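Local structure of peroxisomal acyl-CoA oxidase 1A (Solanum lycopersicum, 2FON) at residues E481-C486 and R509-S514; C575-L580 and A610-L615. The protein probably oxidises acyl-CoA esters to enoyl-CoA with a bound FAD in peroxisomal fatty-acid beta-oxidation, passing the electrons to oxygen. All coordinates share one frame; numbering follows the deposited sequence.

In the fold
Both contacts join helices of the C-terminal part of this acyl-CoA oxidase and follow one another along the chain: contact 1 closes before contact 2 opens. Contact 1 sets the short helix 480-483 and the turn after it against helix 499-521, about 31 Å from the centre of the chain. Contact 2 pairs helix 567-585 with helix 598-615. Their centres lie about 25 Å apart and their nearest atoms about 8 Å, without touching. Helix 499-521 bridges them, since its Val502 and Phe506 meet Ser579. Contact 1 lies away from the annotated sites, whereas contact 2 backs onto helix 347-380, which carries the FAD-binding Arg352.

Contact 1. Residues E481-C486 and R509-S514; sequences EHLMQC and RSARMS
Arg512 reaches from helix 499-521 to the carbonyl of Leu483, its NE lying 2.6 Å from Leu483 O in a fairly straight hydrogen bond (N-H...O 154°). The oxygen sits at the edge of the guanidinium, close to its plane, and also takes a weak second bond from NH2 of Arg512, so NE and NH2 grip one acceptor. CG of Arg512 stands beside its backbone N (chi1 -78°), and a bend at chi2 (140°) then carries the guanidinium over to segment 481-486. Met484 O lies over one face of that group, 3.0 Å from Arg512 NH2 but badly angled for a bond, while Cys486 O comes within 3.0 Å of the same NH2. The carbonyls of three residues thus gather round a buried positive charge, and NH1 has a weak bond to Thr593 O. In fold terms, this is an arginine tying the short helix 480-483 and its following turn to a long helix of the acyl-CoA oxidase C-terminal region; Tyr595, from a loop, touches both Arg512 and Cys486. A leucine in place of Arg512 has no NE or NH2 to offer Leu483 O, and the turn would probably be freer to shift against helix 499-521. Beside the polar grip the packing is apolar: Ala511 CB points toward segment 481-486 and meets both CB and CD1 of Leu483, each at 4.0 Å. The Met484 chain, bent at chi2 and chi3, runs past the arginine in the opposite direction and lays SD 4.0 Å from Arg512 CG. Within the turn, Gln485 folds back so that NE2 donates to His482 O at 3.0 Å, on a lone pair in the carbonyl plane, and the backbone N of Gln485 donates to that same oxygen.

Contact 2. Residues C575-L580 and A610-L615; sequences CGIYSL and ALYSQL
An antiparallel helix pair, 567-585 with 598-615, is closed where Ile577 packs against Leu611, Tyr612 and Leu615. The two helical segments run at 143° to each other with their axes 10.0 Å apart, and no hydrogen bond joins them. Ile577 has the largest share of the contact. Its CG1 lies beside the backbone N (chi1 -78°) and passes Leu611 in the opposite direction, CG1 coming 3.7 Å from Leu611 CB. The chain continues extended, which takes CD1 farther across, 3.9 Å from Leu615 CD2 and 4.1 Å from Tyr612 CD2. The isoleucine meets Leu615 at about a right angle and approaches the tyrosine ring obliquely. Leu611 points toward helix 567-585, and its CD1 settles on bare backbone, 3.7 Å from Gly576 C. Leu580 CD1 adds a looser touch to the same methyl. On the first helix, Ser579 OG donates to Cys575 O at 2.8 Å, and the backbone N of Ser579 bonds that oxygen from the opposite face of its plane, keeping the serine hydroxyl on its own helix. The polar end of Tyr612 is bonded to Asn351 OD1 on helix 347-380, leaving the ring carbons to the apolar seam. The tyrosine side chain is about 8 Å from that of FAD-binding Arg352 and about 12 Å from a bound FAD. The pair is antiparallel helix packing of the C-terminal helical region of an acyl-CoA oxidase, lying against helix 347-380, which carries Arg352.

Contact 1. Residues E481-C486 and R509-S514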
ATOM      1  N   GLU B 481     -20.583 -21.803 -26.631  1.00 67.09           N
ATOM      2  CA  GLU B 481     -20.865 -23.249 -26.684  1.00 67.85           C
ATOM      3  C   GLU B 481     -19.549 -24.013 -26.581  1.00 68.16           C
ATOM      4  O   GLU B 481     -19.416 -24.940 -25.779  1.00 68.83           O
ATOM      5  CB  GLU B 481     -21.627 -23.662 -27.961  1.00 68.13           C
ATOM      6  N   HIS B 482     -18.575 -23.572 -27.376  1.00 67.68           N
ATOM      7  CA  HIS B 482     -17.240 -24.122 -27.407  1.00 66.93           C
ATOM      8  C   HIS B 482     -16.465 -23.865 -26.106  1.00 66.65           C
ATOM      9  O   HIS B 482     -16.039 -24.803 -25.417  1.00 66.93           O
ATOM     10  CB  HIS B 482     -16.511 -23.521 -28.601  1.00 67.00           C
ATOM     11  CG  HIS B 482     -15.073 -23.909 -28.677  1.00 68.25           C
ATOM     12  ND1 HIS B 482     -14.060 -23.106 -28.196  1.00 69.89           N
ATOM     13  CD2 HIS B 482     -14.478 -25.024 -29.157  1.00 69.25           C
ATOM     14  CE1 HIS B 482     -12.900 -23.705 -28.389  1.00 69.52           C
ATOM     15  NE2 HIS B 482     -13.125 -24.870 -28.970  1.00 70.09           N
ATOM     16  N   LEU B 483     -16.275 -22.592 -25.768  1.00 65.81           N
ATOM     17  CA  LEU B 483     -15.533 -22.221 -24.583  1.00 64.41           C
ATOM     18  C   LEU B 483     -16.047 -22.879 -23.272  1.00 65.44           C
ATOM     19  O   LEU B 483     -15.273 -23.107 -22.331  1.00 65.39           O
ATOM     20  CB  LEU B 483     -15.473 -20.705 -24.483  1.00 63.30           C
ATOM     21  CG  LEU B 483     -14.590 -19.955 -25.482  1.00 60.96           C
ATOM     22  CD1 LEU B 483     -14.839 -18.496 -25.468  1.00 56.24           C
ATOM     23  CD2 LEU B 483     -13.116 -20.181 -25.250  1.00 62.05           C
ATOM     24  N   MET B 484     -17.336 -23.193 -23.212  1.00 66.48           N
ATOM     25  CA  MET B 484     -17.914 -23.901 -22.065  1.00 67.74           C
ATOM     26  C   MET B 484     -17.408 -25.332 -21.928  1.00 68.34           C
ATOM     27  O   MET B 484     -17.441 -25.902 -20.835  1.00 68.74           O
ATOM     28  CB  MET B 484     -19.439 -23.969 -22.163  1.00 67.85           C
ATOM     29  CG  MET B 484     -20.176 -22.690 -21.920  1.00 70.14           C
ATOM     30  SD  MET B 484     -19.701 -22.035 -20.325  1.00 76.76           S
ATOM     31  CE  MET B 484     -20.639 -23.094 -19.199  1.00 75.86           C
ATOM     32  N   GLN B 485     -16.962 -25.926 -23.025  1.00 68.73           N
ATOM     33  CA  GLN B 485     -16.684 -27.354 -22.999  1.00 69.82           C
ATOM     34  C   GLN B 485     -15.254 -27.777 -23.424  1.00 70.42           C
ATOM     35  O   GLN B 485     -14.943 -28.968 -23.460  1.00 70.31           O
ATOM     36  CB  GLN B 485     -17.755 -28.108 -23.806  1.00 69.66           C
ATOM     37  CG  GLN B 485     -17.854 -27.698 -25.266  1.00 70.33           C
ATOM     38  CD  GLN B 485     -16.791 -28.349 -26.175  1.00 72.59           C
ATOM     39  OE1 GLN B 485     -16.802 -29.578 -26.427  1.00 75.19           O
ATOM     40  NE2 GLN B 485     -15.896 -27.521 -26.707  1.00 71.01           N
ATOM     41  N   CYS B 486     -14.388 -26.826 -23.752  1.00 70.98           N
ATOM     42  CA  CYS B 486     -13.028 -27.200 -24.101  1.00 71.75           C
ATOM     43  C   CYS B 486     -12.149 -27.538 -22.870  1.00 71.87           C
ATOM     44  O   CYS B 486     -12.554 -27.410 -21.708  1.00 72.35           O
ATOM     45  CB  CYS B 486     -12.368 -26.176 -25.048  1.00 71.97           C
ATOM     46  SG  CYS B 486     -12.436 -24.402 -24.584  1.00 74.85           S
ATOM     47  N   ARG B 509     -11.770 -19.147 -19.290  1.00 62.00           N
ATOM     48  CA  ARG B 509     -11.931 -18.650 -17.955  1.00 62.45           C
ATOM     49  C   ARG B 509     -12.995 -17.540 -17.858  1.00 63.02           C
ATOM     50  O   ARG B 509     -13.884 -17.579 -16.991  1.00 63.01           O
ATOM     51  CB  ARG B 509     -10.596 -18.120 -17.465  1.00 61.85           C
ATOM     52  CG  ARG B 509     -10.699 -17.450 -16.101  1.00 64.44           C
ATOM     53  CD  ARG B 509      -9.773 -16.309 -16.036  1.00 63.36           C
ATOM     54  NE  ARG B 509      -9.601 -15.805 -14.698  1.00 65.23           N
ATOM     55  CZ  ARG B 509      -8.915 -14.686 -14.455  1.00 67.08           C
ATOM     56  NH1 ARG B 509      -8.348 -14.039 -15.473  1.00 63.36           N
ATOM     57  NH2 ARG B 509      -8.794 -14.208 -13.210  1.00 65.42           N
ATOM     58  N   SER B 510     -12.884 -16.544 -18.735  1.00 62.89           N
ATOM     59  CA  SER B 510     -13.755 -15.401 -18.655  1.00 63.13           C
ATOM     60  C   SER B 510     -15.184 -15.786 -19.056  1.00 62.52           C
ATOM     61  O   SER B 510     -16.148 -15.529 -18.315  1.00 62.58           O
ATOM     62  CB  SER B 510     -13.191 -14.252 -19.491  1.00 63.57           C
ATOM     63  OG  SER B 510     -14.116 -13.182 -19.547  1.00 66.86           O
ATOM     64  N   ALA B 511     -15.315 -16.447 -20.199  1.00 61.72           N
ATOM     65  CA  ALA B 511     -16.617 -16.969 -20.618  1.00 60.69           C
ATOM     66  C   ALA B 511     -17.215 -17.755 -19.486  1.00 60.03           C
ATOM     67  O   ALA B 511     -18.306 -17.462 -19.026  1.00 59.91           O
ATOM     68  CB  ALA B 511     -16.494 -17.829 -21.855  1.00 60.18           C
ATOM     69  N   ARG B 512     -16.482 -18.739 -19.001  1.00 60.24           N
ATOM     70  CA  ARG B 512     -17.031 -19.555 -17.947  1.00 60.67           C
ATOM     71  C   ARG B 512     -17.435 -18.702 -16.754  1.00 60.99           C
ATOM     72  O   ARG B 512     -18.548 -18.816 -16.292  1.00 61.32           O
ATOM     73  CB  ARG B 512     -16.075 -20.651 -17.567  1.00 60.51           C
ATOM     74  CG  ARG B 512     -16.087 -21.771 -18.529  1.00 60.99           C
ATOM     75  CD  ARG B 512     -14.690 -22.257 -18.762  1.00 63.93           C
ATOM     76  NE  ARG B 512     -14.658 -23.268 -19.810  1.00 65.87           N
ATOM     77  CZ  ARG B 512     -14.517 -24.565 -19.570  1.00 68.04           C
ATOM     78  NH1 ARG B 512     -14.378 -24.994 -18.313  1.00 67.20           N
ATOM     79  NH2 ARG B 512     -14.499 -25.428 -20.584  1.00 68.10           N
ATOM     80  N   MET B 513     -16.580 -17.794 -16.306  1.00 61.19           N
ATOM     81  CA  MET B 513     -16.933 -17.001 -15.128  1.00 62.96           C
ATOM     82  C   MET B 513     -18.157 -16.123 -15.329  1.00 62.24           C
ATOM     83  O   MET B 513     -19.064 -16.102 -14.476  1.00 61.74           O
ATOM     84  CB  MET B 513     -15.757 -16.214 -14.576  1.00 61.96           C
ATOM     85  CG  MET B 513     -14.855 -17.065 -13.735  1.00 61.94           C
ATOM     86  SD  MET B 513     -13.318 -16.192 -13.436  1.00 68.05           S
ATOM     87  CE  MET B 513     -13.802 -14.981 -12.175  1.00 68.30           C
ATOM     88  N   SER B 514     -18.208 -15.448 -16.478  1.00 62.18           N
ATOM     89  CA  SER B 514     -19.379 -14.647 -16.819  1.00 61.67           C
ATOM     90  C   SER B 514     -20.644 -15.476 -16.972  1.00 61.23           C
ATOM     91  O   SER B 514     -21.684 -15.074 -16.495  1.00 61.67           O
ATOM     92  CB  SER B 514     -19.131 -13.827 -18.056  1.00 61.74           C
ATOM     93  OG  SER B 514     -18.379 -12.699 -17.690  1.00 62.29           O
TER

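Contact 2. Residues C575-L580 and A610-L615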
ATOM      1  N   CYS B 575       5.579 -11.205 -22.282  1.00 66.95           N
ATOM      2  CA  CYS B 575       4.205 -11.626 -22.486  1.00 66.76           C
ATOM      3  C   CYS B 575       3.834 -12.818 -21.631  1.00 65.99           C
ATOM      4  O   CYS B 575       2.788 -12.824 -20.968  1.00 65.11           O
ATOM      5  CB  CYS B 575       3.952 -12.005 -23.935  1.00 66.48           C
ATOM      6  SG  CYS B 575       2.200 -12.049 -24.128  1.00 68.74           S
ATOM      7  N   GLY B 576       4.720 -13.812 -21.668  1.00 65.35           N
ATOM      8  CA  GLY B 576       4.500 -15.086 -21.039  1.00 65.20           C
ATOM      9  C   GLY B 576       4.397 -14.868 -19.569  1.00 65.84           C
ATOM     10  O   GLY B 576       3.512 -15.429 -18.911  1.00 66.25           O
ATOM     11  N   ILE B 577       5.268 -13.995 -19.068  1.00 65.99           N
ATOM     12  CA  ILE B 577       5.377 -13.797 -17.658  1.00 65.54           C
ATOM     13  C   ILE B 577       4.119 -13.164 -17.195  1.00 65.80           C
ATOM     14  O   ILE B 577       3.556 -13.536 -16.164  1.00 66.44           O
ATOM     15  CB  ILE B 577       6.567 -12.935 -17.299  1.00 65.97           C
ATOM     16  CG1 ILE B 577       7.859 -13.752 -17.371  1.00 63.00           C
ATOM     17  CG2 ILE B 577       6.400 -12.324 -15.878  1.00 66.53           C
ATOM     18  CD1 ILE B 577       9.071 -12.963 -16.914  1.00 59.32           C
ATOM     19  N   TYR B 578       3.640 -12.190 -17.934  1.00 66.40           N
ATOM     20  CA  TYR B 578       2.455 -11.504 -17.407  1.00 66.63           C
ATOM     21  C   TYR B 578       1.273 -12.477 -17.356  1.00 66.66           C
ATOM     22  O   TYR B 578       0.558 -12.556 -16.372  1.00 67.24           O
ATOM     23  CB  TYR B 578       2.134 -10.250 -18.178  1.00 65.83           C
ATOM     24  CG  TYR B 578       0.828  -9.639 -17.785  1.00 66.06           C
ATOM     25  CD1 TYR B 578       0.764  -8.696 -16.759  1.00 63.70           C
ATOM     26  CD2 TYR B 578      -0.348  -9.953 -18.481  1.00 65.46           C
ATOM     27  CE1 TYR B 578      -0.420  -8.123 -16.419  1.00 64.65           C
ATOM     28  CE2 TYR B 578      -1.579  -9.364 -18.137  1.00 63.27           C
ATOM     29  CZ  TYR B 578      -1.607  -8.467 -17.096  1.00 65.57           C
ATOM     30  OH  TYR B 578      -2.810  -7.879 -16.698  1.00 66.74           O
ATOM     31  N   SER B 579       1.123 -13.282 -18.379  1.00 66.37           N
ATOM     32  CA  SER B 579      -0.081 -14.043 -18.468  1.00 66.58           C
ATOM     33  C   SER B 579       0.022 -15.291 -17.625  1.00 66.85           C
ATOM     34  O   SER B 579      -0.979 -15.783 -17.087  1.00 66.61           O
ATOM     35  CB  SER B 579      -0.377 -14.364 -19.917  1.00 66.79           C
ATOM     36  OG  SER B 579       0.809 -14.752 -20.550  1.00 66.37           O
ATOM     37  N   LEU B 580       1.229 -15.798 -17.465  1.00 66.71           N
ATOM     38  CA  LEU B 580       1.370 -16.947 -16.587  1.00 66.89           C
ATOM     39  C   LEU B 580       1.442 -16.555 -15.139  1.00 67.75           C
ATOM     40  O   LEU B 580       1.083 -17.335 -14.267  1.00 69.13           O
ATOM     41  CB  LEU B 580       2.546 -17.818 -16.997  1.00 66.69           C
ATOM     42  CG  LEU B 580       2.321 -18.324 -18.430  1.00 65.95           C
ATOM     43  CD1 LEU B 580       3.468 -19.137 -18.876  1.00 64.35           C
ATOM     44  CD2 LEU B 580       0.998 -19.103 -18.587  1.00 63.46           C
ATOM     45  N   ALA B 610      11.009 -21.019 -15.484  1.00 66.96           N
ATOM     46  CA  ALA B 610      11.899 -20.927 -16.649  1.00 66.19           C
ATOM     47  C   ALA B 610      12.003 -19.482 -17.153  1.00 66.35           C
ATOM     48  O   ALA B 610      13.107 -18.981 -17.396  1.00 66.06           O
ATOM     49  CB  ALA B 610      11.419 -21.865 -17.770  1.00 64.85           C
ATOM     50  N   LEU B 611      10.859 -18.804 -17.261  1.00 66.28           N
ATOM     51  CA  LEU B 611      10.843 -17.470 -17.834  1.00 66.81           C
ATOM     52  C   LEU B 611      11.604 -16.467 -16.965  1.00 67.39           C
ATOM     53  O   LEU B 611      12.372 -15.655 -17.476  1.00 68.39           O
ATOM     54  CB  LEU B 611       9.427 -17.008 -18.140  1.00 65.91           C
ATOM     55  CG  LEU B 611       8.741 -17.675 -19.329  1.00 67.61           C
ATOM     56  CD1 LEU B 611       7.329 -17.132 -19.456  1.00 67.77           C
ATOM     57  CD2 LEU B 611       9.504 -17.521 -20.653  1.00 65.35           C
ATOM     58  N   TYR B 612      11.411 -16.549 -15.650  1.00 67.27           N
ATOM     59  CA  TYR B 612      12.180 -15.760 -14.716  1.00 66.23           C
ATOM     60  C   TYR B 612      13.691 -15.948 -14.991  1.00 65.81           C
ATOM     61  O   TYR B 612      14.428 -14.980 -15.103  1.00 65.69           O
ATOM     62  CB  TYR B 612      11.816 -16.125 -13.263  1.00 65.94           C
ATOM     63  CG  TYR B 612      10.431 -15.755 -12.749  1.00 63.86           C
ATOM     64  CD1 TYR B 612       9.865 -16.474 -11.719  1.00 62.37           C
ATOM     65  CD2 TYR B 612       9.705 -14.693 -13.262  1.00 65.17           C
ATOM     66  CE1 TYR B 612       8.605 -16.177 -11.198  1.00 63.12           C
ATOM     67  CE2 TYR B 612       8.422 -14.378 -12.762  1.00 65.45           C
ATOM     68  CZ  TYR B 612       7.878 -15.149 -11.719  1.00 66.22           C
ATOM     69  OH  TYR B 612       6.631 -14.885 -11.156  1.00 66.72           O
ATOM     70  N   SER B 613      14.142 -17.184 -15.119  1.00 65.84           N
ATOM     71  CA  SER B 613      15.575 -17.449 -15.348  1.00 66.81           C
ATOM     72  C   SER B 613      16.118 -16.823 -16.618  1.00 67.42           C
ATOM     73  O   SER B 613      17.268 -16.430 -16.651  1.00 66.79           O
ATOM     74  CB  SER B 613      15.867 -18.942 -15.399  1.00 66.20           C
ATOM     75  OG  SER B 613      15.739 -19.495 -14.112  1.00 66.75           O
ATOM     76  N   GLN B 614      15.297 -16.754 -17.670  1.00 68.73           N
ATOM     77  CA  GLN B 614      15.740 -16.094 -18.891  1.00 69.47           C
ATOM     78  C   GLN B 614      15.619 -14.580 -18.779  1.00 69.44           C
ATOM     79  O   GLN B 614      16.503 -13.869 -19.212  1.00 70.32           O
ATOM     80  CB  GLN B 614      15.080 -16.642 -20.165  1.00 69.18           C
ATOM     81  CG  GLN B 614      13.853 -17.526 -19.965  1.00 70.67           C
ATOM     82  CD  GLN B 614      13.535 -18.418 -21.202  1.00 70.32           C
ATOM     83  OE1 GLN B 614      13.277 -17.921 -22.334  1.00 71.02           O
ATOM     84  NE2 GLN B 614      13.533 -19.730 -20.980  1.00 68.21           N
ATOM     85  N   LEU B 615      14.554 -14.069 -18.183  1.00 69.04           N
ATOM     86  CA  LEU B 615      14.480 -12.633 -18.003  1.00 68.64           C
ATOM     87  C   LEU B 615      15.721 -12.159 -17.268  1.00 69.04           C
ATOM     88  O   LEU B 615      16.399 -11.290 -17.791  1.00 69.98           O
ATOM     89  CB  LEU B 615      13.209 -12.178 -17.271  1.00 68.42           C
ATOM     90  CG  LEU B 615      12.941 -10.670 -17.433  1.00 66.94           C
ATOM     91  CD1 LEU B 615      12.612 -10.304 -18.842  1.00 66.62           C
ATOM     92  CD2 LEU B 615      11.794 -10.227 -16.633  1.00 67.05           C
TER